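Side-chain contact in CYTH domain-containing protein (Pyrococcus furiosus, PDB 1YEM), which is of unknown function but belongs to the CYTH family, whose members are typically tunnel-fold enzymes acting on triphosphorylated substrates: residues K50-R55 / E93-L98. Residues are numbered along the deposited sequence; the frame is centred on the assembly and turned at random.
Sequences KLLRIR and EVFKRL
L52 and I54 of one barrel strand and F95 of a helix on the barrel's outer surface form a small apolar contact of the CYTH tunnel fold, an antiparallel barrel with helices packed outside it. F95 reaches from helix 88-97 toward strand 50-57, bridging backbones whose CA atoms stay 9.7 Å apart even at I54 and F95. L52 meets the ring from the opposite direction: with CG anti to the backbone N (chi1 176°), it brings CD2 to 3.8 Å from CE2 of F95 and 4.0 Å from CD2 of F95. Farther along the strand, I54 CD1 lies 4.3 Å from F95 CE1, a looser touch. Both methyls approach the ring obliquely. F44 and L65, from the two strands flanking 50-57, also touch F95, and F100 meets it edge-to-face. The intervening R53 and R55 have their guanidinium groups on the other side of the sheet, each setting an NH1 over the face of the other; R55 is salt-bridged to D41. Within the helix R97 NE makes a weak, bent bond to E93 OE2, part of a salt bridge, and V94 and E93 pack on V81 of the second subunit. Lacking polar bonds between the two segments, helix and strand are held here by dispersion and the burial of apolar surface, while the same strand carries a polar, arginine-rich face within the barrel, consistent with the anionic substrates of CYTH relatives.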
# COMPACT_ATOMS: atom_id res chain seq x y z
N LYS B 50 7.30 2.31 -16.34
CA LYS B 50 6.82 2.26 -14.96
C LYS B 50 7.65 1.30 -14.15
O LYS B 50 8.20 0.35 -14.68
CB LYS B 50 5.37 1.77 -14.90
CG LYS B 50 4.35 2.58 -15.68
CD LYS B 50 3.02 1.80 -15.78
CE LYS B 50 1.87 2.65 -16.30
NZ LYS B 50 1.94 2.87 -17.77
N LEU B 51 7.73 1.55 -12.85
CA LEU B 51 8.23 0.56 -11.90
C LEU B 51 7.27 0.46 -10.73
O LEU B 51 6.63 1.46 -10.36
CB LEU B 51 9.61 0.92 -11.38
CG LEU B 51 10.73 0.99 -12.42
CD1 LEU B 51 11.92 1.72 -11.84
CD2 LEU B 51 11.11 -0.43 -12.88
N LEU B 52 7.18 -0.74 -10.16
CA LEU B 52 6.30 -1.01 -9.04
C LEU B 52 6.98 -2.00 -8.18
O LEU B 52 7.34 -3.06 -8.66
CB LEU B 52 4.96 -1.60 -9.53
CG LEU B 52 3.95 -2.02 -8.44
CD1 LEU B 52 3.50 -0.81 -7.61
CD2 LEU B 52 2.75 -2.72 -9.06
N ARG B 53 7.18 -1.65 -6.92
CA ARG B 53 7.81 -2.57 -5.97
C ARG B 53 7.33 -2.39 -4.54
O ARG B 53 6.95 -1.28 -4.13
CB ARG B 53 9.35 -2.46 -6.01
CG ARG B 53 9.92 -1.18 -5.44
CD ARG B 53 11.24 -1.40 -4.73
NE ARG B 53 12.18 -0.35 -5.10
CZ ARG B 53 12.20 0.88 -4.62
NH1 ARG B 53 11.35 1.27 -3.68
NH2 ARG B 53 13.09 1.73 -5.06
N ILE B 54 7.36 -3.50 -3.81
CA ILE B 54 7.13 -3.51 -2.38
C ILE B 54 8.48 -3.73 -1.73
O ILE B 54 9.20 -4.66 -2.09
CB ILE B 54 6.15 -4.65 -1.95
CG1 ILE B 54 4.85 -4.61 -2.80
CG2 ILE B 54 5.82 -4.55 -0.48
CD1 ILE B 54 4.19 -3.26 -2.90
N ARG B 55 8.82 -2.88 -0.78
CA ARG B 55 10.09 -2.98 -0.09
C ARG B 55 9.82 -3.29 1.35
O ARG B 55 9.02 -2.61 1.97
CB ARG B 55 10.89 -1.65 -0.18
CG ARG B 55 12.12 -1.55 0.80
CD ARG B 55 13.03 -0.33 0.49
NE ARG B 55 13.67 -0.49 -0.81
CZ ARG B 55 14.27 0.47 -1.50
NH1 ARG B 55 14.79 0.19 -2.70
NH2 ARG B 55 14.36 1.69 -1.03
N GLU B 93 0.61 -10.26 -1.65
CA GLU B 93 -0.61 -11.05 -1.88
C GLU B 93 -1.64 -10.27 -2.69
O GLU B 93 -2.09 -10.72 -3.74
CB GLU B 93 -1.22 -11.47 -0.54
CG GLU B 93 -2.39 -12.43 -0.68
CD GLU B 93 -3.04 -12.79 0.63
OE1 GLU B 93 -2.46 -12.52 1.72
OE2 GLU B 93 -4.15 -13.36 0.58
N VAL B 94 -1.98 -9.08 -2.22
CA VAL B 94 -2.96 -8.27 -2.93
C VAL B 94 -2.58 -8.12 -4.40
O VAL B 94 -3.41 -8.33 -5.27
CB VAL B 94 -3.17 -6.90 -2.25
CG1 VAL B 94 -3.95 -5.94 -3.16
CG2 VAL B 94 -3.91 -7.08 -0.93
N PHE B 95 -1.33 -7.77 -4.68
CA PHE B 95 -0.90 -7.52 -6.06
C PHE B 95 -0.88 -8.78 -6.94
O PHE B 95 -1.29 -8.73 -8.09
CB PHE B 95 0.46 -6.78 -6.09
CG PHE B 95 0.31 -5.32 -5.96
CD1 PHE B 95 0.49 -4.70 -4.75
CD2 PHE B 95 -0.11 -4.57 -7.04
CE1 PHE B 95 0.30 -3.33 -4.62
CE2 PHE B 95 -0.31 -3.20 -6.93
CZ PHE B 95 -0.09 -2.58 -5.71
N LYS B 96 -0.42 -9.90 -6.38
CA LYS B 96 -0.56 -11.21 -7.02
C LYS B 96 -2.02 -11.41 -7.44
O LYS B 96 -2.33 -11.54 -8.64
CB LYS B 96 -0.12 -12.35 -6.05
CG LYS B 96 1.41 -12.65 -5.99
CD LYS B 96 1.78 -13.89 -6.83
CE LYS B 96 3.11 -14.50 -6.43
N ARG B 97 -2.92 -11.38 -6.44
CA ARG B 97 -4.37 -11.54 -6.68
C ARG B 97 -4.98 -10.50 -7.61
O ARG B 97 -5.99 -10.76 -8.25
CB ARG B 97 -5.12 -11.57 -5.36
CG ARG B 97 -4.87 -12.85 -4.60
CD ARG B 97 -5.51 -12.85 -3.23
NE ARG B 97 -4.97 -13.97 -2.45
CZ ARG B 97 -5.42 -15.23 -2.48
NH1 ARG B 97 -6.45 -15.56 -3.23
NH2 ARG B 97 -4.82 -16.16 -1.74
N LEU B 98 -4.38 -9.32 -7.72
CA LEU B 98 -4.74 -8.38 -8.78
C LEU B 98 -4.14 -8.77 -10.16
O LEU B 98 -4.31 -8.03 -11.14
CB LEU B 98 -4.30 -6.96 -8.41
CG LEU B 98 -5.10 -6.19 -7.36
CD1 LEU B 98 -4.53 -4.79 -7.22
CD2 LEU B 98 -6.59 -6.13 -7.71